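Local atomic coordinates of Zn-dependent hydrolase, glyoxylase (Echinicola vietnamensis, PDB entry 6T5K), a protein that probably hydrolyses beta-lactam antibiotics, as a zinc-dependent metallo-beta-lactamase of class B. Residues Thr50-Ile62 against Arg217-Lys229. Numbering follows the deposited sequence. Where two conformers were deposited one is given.
Sequences TFGKVACNGMIVI and RLVIPGHGNWGDK. With ZN (zinc ion), chain H.
Four hydrogen bonds join strand 54-62 to residues 221-224, and Asn57 takes part in three of them. Asn57 N gives a nearly straight bond to Gly222 O (2.9 Å, 172°). The side-chain nitrogen Asn57 ND2 divides its two hydrogens between Pro221 O and Gly224 O, each 2.9 Å from Asn57 ND2 and both close to the amide plane. The two carbonyls are approached differently: ND2 lies in the plane of the Gly224 carbonyl but above that of Pro221. With CG turned anti to its own carbonyl carbon (chi1 -61°), the amide reaches into the bend of 221-224, while a water donates to Asn57 OD1 and to Gly224 O, bridging the amide to the loop through Asn57 OD1.

The fourth bond holds the zinc ligand His223. His223 ND1 donates to Ala55 O over 2.9 Å, with the oxygen in the ring plane, and the other ring nitrogen, His223 NE2, binds zinc at 2.2 Å. Asp104 and Cys182 complete the protein ligands of this metal, and two waters also bind it.

Sulfur and apolar contacts flank the polar core. Cys56 SG sits at the edge of the imidazole, 3.6 Å from His223 CE1, and Val54 CG1 approaches the same ring obliquely. Further along the strand, Met59 crosses Ile220 at about a right angle, SD meeting CD1; both side chains also touch Val177 and Phe179 of strand 177-181, where the two sheets of the metallo-beta-lactamase sandwich face each other.

Bonded at ND1 and at NE2, the imidazole is fixed in rotation, and the backbone carbonyl of Ala55 acts as a second-shell acceptor that would favour NE2 as the metal-binding nitrogen. Asn57, through its amide, ties down the bend that presents His223 to the zinc.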
loop_
_atom_site.group_PDB
_atom_site.type_symbol
_atom_site.label_atom_id
_atom_site.label_comp_id
_atom_site.label_asym_id
_atom_site.label_seq_id
_atom_site.Cartn_x
_atom_site.Cartn_y
_atom_site.Cartn_z
ATOM N N THR A 50 19.455 -9.465 0.210
ATOM C CA THR A 50 19.178 -10.893 0.253
ATOM C C THR A 50 18.202 -11.376 -0.811
ATOM O O THR A 50 18.106 -12.587 -1.027
ATOM C CB THR A 50 18.637 -11.266 1.644
ATOM O OG1 THR A 50 19.659 -11.058 2.628
ATOM C CG2 THR A 50 18.176 -12.717 1.693
ATOM N N PHE A 51 17.486 -10.483 -1.491
ATOM C CA PHE A 51 16.409 -10.918 -2.370
ATOM C C PHE A 51 16.498 -10.389 -3.799
ATOM O O PHE A 51 15.617 -10.706 -4.607
ATOM C CB PHE A 51 15.034 -10.605 -1.739
ATOM C CG PHE A 51 14.832 -11.220 -0.353
ATOM C CD1 PHE A 51 14.714 -12.598 -0.190
ATOM C CD2 PHE A 51 14.757 -10.418 0.780
ATOM C CE1 PHE A 51 14.522 -13.156 1.073
ATOM C CE2 PHE A 51 14.568 -10.973 2.040
ATOM C CZ PHE A 51 14.454 -12.341 2.185
ATOM N N GLY A 52 17.533 -9.619 -4.141
ATOM C CA GLY A 52 17.742 -9.191 -5.510
ATOM C C GLY A 52 17.284 -7.771 -5.774
ATOM O O GLY A 52 17.315 -6.934 -4.865
ATOM N N LYS A 53 16.889 -7.468 -7.015
ATOM C CA LYS A 53 16.209 -6.211 -7.306
ATOM C C LYS A 53 14.711 -6.411 -7.126
ATOM O O LYS A 53 14.110 -7.277 -7.798
ATOM C CB LYS A 53 16.507 -5.665 -8.701
ATOM C CG LYS A 53 15.780 -4.329 -8.941
ATOM C CD LYS A 53 16.461 -3.455 -9.966
ATOM C CE LYS A 53 16.000 -3.821 -11.368
ATOM N NZ LYS A 53 15.851 -2.636 -12.258
ATOM N N VAL A 54 14.114 -5.566 -6.273
ATOM C CA VAL A 54 12.805 -5.824 -5.688
ATOM C C VAL A 54 11.868 -4.726 -6.120
ATOM O O VAL A 54 12.161 -3.552 -5.873
ATOM C CB VAL A 54 12.921 -5.873 -4.158
ATOM C CG1 VAL A 54 11.618 -6.197 -3.486
ATOM C CG2 VAL A 54 14.018 -6.849 -3.731
ATOM N N ALA A 55 10.764 -5.099 -6.786
ATOM C CA ALA A 55 9.721 -4.128 -7.044
ATOM C C ALA A 55 8.902 -3.932 -5.780
ATOM O O ALA A 55 8.589 -4.902 -5.084
ATOM C CB ALA A 55 8.867 -4.615 -8.196
ATOM N N CYS A 56 8.585 -2.674 -5.469
ATOM C CA CYS A 56 7.752 -2.316 -4.330
ATOM C C CYS A 56 6.508 -1.629 -4.865
ATOM O O CYS A 56 6.603 -0.721 -5.700
ATOM C CB CYS A 56 8.468 -1.366 -3.384
ATOM S SG CYS A 56 9.999 -2.044 -2.693
ATOM N N ASN A 57 5.347 -2.066 -4.399
ATOM C CA ASN A 57 4.079 -1.528 -4.852
ATOM C C ASN A 57 3.457 -0.603 -3.812
ATOM O O ASN A 57 3.535 -0.854 -2.610
ATOM C CB ASN A 57 3.066 -2.645 -5.108
ATOM C CG ASN A 57 3.516 -3.607 -6.158
ATOM O OD1 ASN A 57 4.264 -3.256 -7.097
ATOM N ND2 ASN A 57 3.061 -4.843 -6.028
ATOM N N GLY A 58 2.822 0.459 -4.298
ATOM C CA GLY A 58 1.791 1.144 -3.553
ATOM C C GLY A 58 0.573 1.320 -4.436
ATOM O O GLY A 58 0.532 0.858 -5.581
ATOM N N MET A 59 -0.418 2.004 -3.891
ATOM C CA MET A 59 -1.685 2.187 -4.585
ATOM C C MET A 59 -2.011 3.674 -4.594
ATOM O O MET A 59 -1.706 4.381 -3.638
ATOM C CB MET A 59 -2.822 1.405 -3.896
ATOM C CG MET A 59 -4.192 1.611 -4.566
ATOM S SD MET A 59 -5.484 0.497 -3.933
ATOM C CE MET A 59 -5.819 1.225 -2.338
ATOM N N ILE A 60 -2.621 4.134 -5.674
ATOM C CA ILE A 60 -3.249 5.444 -5.742
ATOM C C ILE A 60 -4.718 5.214 -6.040
ATOM O O ILE A 60 -5.054 4.468 -6.966
ATOM C CB ILE A 60 -2.638 6.330 -6.840
ATOM C CG1 ILE A 60 -1.125 6.224 -6.857
ATOM C CG2 ILE A 60 -3.076 7.788 -6.623
ATOM C CD1 ILE A 60 -0.526 6.854 -8.065
ATOM N N VAL A 61 -5.595 5.849 -5.266
ATOM C CA VAL A 61 -7.013 5.906 -5.575
ATOM C C VAL A 61 -7.299 7.312 -6.061
ATOM O O VAL A 61 -6.900 8.274 -5.403
ATOM C CB VAL A 61 -7.855 5.564 -4.342
ATOM C CG1 VAL A 61 -9.349 5.570 -4.700
ATOM C CG2 VAL A 61 -7.391 4.227 -3.787
ATOM N N ILE A 62 -7.959 7.427 -7.217
ATOM C CA ILE A 62 -8.264 8.718 -7.835
ATOM C C ILE A 62 -9.753 8.760 -8.159
ATOM O O ILE A 62 -10.278 7.865 -8.833
ATOM C CB ILE A 62 -7.424 8.968 -9.102
ATOM C CG1 ILE A 62 -5.930 8.846 -8.785
ATOM C CG2 ILE A 62 -7.725 10.346 -9.671
ATOM C CD1 ILE A 62 -4.994 9.008 -9.995
ATOM N N ARG A 217 -12.258 -8.083 -6.151
ATOM C CA ARG A 217 -11.895 -8.401 -7.519
ATOM C C ARG A 217 -10.423 -8.242 -7.800
ATOM O O ARG A 217 -9.909 -8.911 -8.696
ATOM C CB ARG A 217 -12.677 -7.521 -8.500
ATOM C CG ARG A 217 -14.147 -7.753 -8.367
ATOM C CD ARG A 217 -14.923 -7.361 -9.582
ATOM N NE ARG A 217 -15.057 -5.920 -9.678
ATOM C CZ ARG A 217 -15.983 -5.194 -9.050
ATOM N NH1 ARG A 217 -16.855 -5.770 -8.243
ATOM N NH2 ARG A 217 -16.033 -3.879 -9.237
ATOM N N LEU A 218 -9.749 -7.362 -7.069
ATOM C CA LEU A 218 -8.346 -7.073 -7.317
ATOM C C LEU A 218 -7.646 -6.930 -5.979
ATOM O O LEU A 218 -8.129 -6.205 -5.102
ATOM C CB LEU A 218 -8.166 -5.785 -8.146
ATOM C CG LEU A 218 -6.732 -5.344 -8.502
ATOM C CD1 LEU A 218 -6.106 -6.257 -9.515
ATOM C CD2 LEU A 218 -6.809 -3.922 -9.012
ATOM N N VAL A 219 -6.513 -7.622 -5.839
ATOM C CA VAL A 219 -5.686 -7.582 -4.639
ATOM C C VAL A 219 -4.277 -7.205 -5.070
ATOM O O VAL A 219 -3.689 -7.875 -5.933
ATOM C CB VAL A 219 -5.693 -8.946 -3.919
ATOM C CG1 VAL A 219 -4.750 -8.958 -2.724
ATOM C CG2 VAL A 219 -7.101 -9.286 -3.464
ATOM N N ILE A 220 -3.729 -6.162 -4.446
ATOM C CA ILE A 220 -2.412 -5.614 -4.769
ATOM C C ILE A 220 -1.476 -5.956 -3.613
ATOM O O ILE A 220 -1.694 -5.482 -2.485
ATOM C CB ILE A 220 -2.449 -4.098 -4.982
ATOM C CG1 ILE A 220 -3.422 -3.691 -6.081
ATOM C CG2 ILE A 220 -1.018 -3.569 -5.223
ATOM C CD1 ILE A 220 -3.832 -2.239 -5.944
ATOM N N PRO A 221 -0.467 -6.793 -3.826
ATOM C CA PRO A 221 0.489 -7.128 -2.765
ATOM C C PRO A 221 1.550 -6.048 -2.680
ATOM O O PRO A 221 1.672 -5.200 -3.551
ATOM C CB PRO A 221 1.119 -8.431 -3.285
ATOM C CG PRO A 221 1.137 -8.210 -4.793
ATOM C CD PRO A 221 -0.115 -7.443 -5.111
ATOM N N GLY A 222 2.336 -6.106 -1.609
ATOM C CA GLY A 222 3.395 -5.136 -1.419
ATOM C C GLY A 222 4.542 -5.289 -2.376
ATOM O O GLY A 222 5.265 -4.313 -2.611
ATOM N N HIS A 223 4.703 -6.475 -2.961
ATOM C CA HIS A 223 5.755 -6.762 -3.923
ATOM C C HIS A 223 5.184 -7.745 -4.932
ATOM O O HIS A 223 4.419 -8.632 -4.555
ATOM C CB HIS A 223 6.970 -7.378 -3.206
ATOM C CG HIS A 223 7.485 -6.535 -2.072
ATOM N ND1 HIS A 223 8.341 -5.466 -2.253
ATOM C CD2 HIS A 223 7.223 -6.583 -0.745
ATOM C CE1 HIS A 223 8.583 -4.896 -1.082
ATOM N NE2 HIS A 223 7.930 -5.569 -0.147
ATOM N N GLY A 224 5.553 -7.593 -6.204
ATOM C CA GLY A 224 5.154 -8.567 -7.213
ATOM C C GLY A 224 3.850 -8.222 -7.893
ATOM O O GLY A 224 3.283 -7.140 -7.724
ATOM N N ASN A 225 3.367 -9.193 -8.661
ATOM C CA ASN A 225 2.176 -8.998 -9.472
ATOM C C ASN A 225 0.909 -8.948 -8.622
ATOM O O ASN A 225 0.726 -9.743 -7.691
ATOM C CB ASN A 225 2.049 -10.113 -10.514
ATOM C CG ASN A 225 3.111 -10.028 -11.599
ATOM O OD1 ASN A 225 3.553 -8.949 -11.965
ATOM N ND2 ASN A 225 3.526 -11.175 -12.110
ATOM N N TRP A 226 0.008 -8.026 -8.969
ATOM C CA TRP A 226 -1.315 -8.056 -8.395
ATOM C C TRP A 226 -2.162 -9.115 -9.105
ATOM O O TRP A 226 -1.841 -9.610 -10.191
ATOM C CB TRP A 226 -1.929 -6.666 -8.517
ATOM C CG TRP A 226 -1.770 -6.044 -9.861
ATOM C CD1 TRP A 226 -2.659 -6.094 -10.887
ATOM C CD2 TRP A 226 -0.671 -5.234 -10.321
ATOM N NE1 TRP A 226 -2.182 -5.392 -11.956
ATOM C CE2 TRP A 226 -0.951 -4.870 -11.641
ATOM C CE3 TRP A 226 0.535 -4.825 -9.750
ATOM C CZ2 TRP A 226 -0.091 -4.077 -12.383
ATOM C CZ3 TRP A 226 1.393 -4.064 -10.492
ATOM C CH2 TRP A 226 1.072 -3.689 -11.785
ATOM N N GLY A 227 -3.283 -9.404 -8.497
ATOM C CA GLY A 227 -4.154 -10.454 -8.973
ATOM C C GLY A 227 -5.511 -10.301 -8.325
ATOM O O GLY A 227 -5.948 -9.193 -8.014
ATOM N N ASP A 228 -6.211 -11.424 -8.150
ATOM C CA ASP A 228 -7.548 -11.456 -7.568
ATOM C C ASP A 228 -7.500 -12.057 -6.162
ATOM O O ASP A 228 -6.440 -12.083 -5.524
ATOM C CB ASP A 228 -8.487 -12.153 -8.552
ATOM C CG ASP A 228 -8.028 -13.533 -8.930
ATOM O OD1 ASP A 228 -7.839 -14.341 -7.991
ATOM O OD2 ASP A 228 -7.813 -13.794 -10.160
ATOM N N LYS A 229 -8.669 -12.514 -5.663
ATOM C CA LYS A 229 -8.748 -13.067 -4.316
ATOM C C LYS A 229 -7.765 -14.211 -4.112
ATOM O O LYS A 229 -7.412 -14.508 -2.970
ATOM C CB LYS A 229 -10.160 -13.603 -4.034
ATOM C CG LYS A 229 -11.140 -12.616 -3.503
ATOM C CD LYS A 229 -12.496 -13.270 -3.256
ATOM C CE LYS A 229 -13.351 -13.388 -4.488
ATOM N NZ LYS A 229 -13.049 -14.498 -5.411
HETATM ZN ZN ZN H . 7.592 -4.828 1.887
HETATM O O HOH W 1 4.675 -4.901 -9.175
HETATM O O HOH W 2 8.660 -4.150 3.596
HETATM O O HOH W 3 7.814 -7.076 2.303
#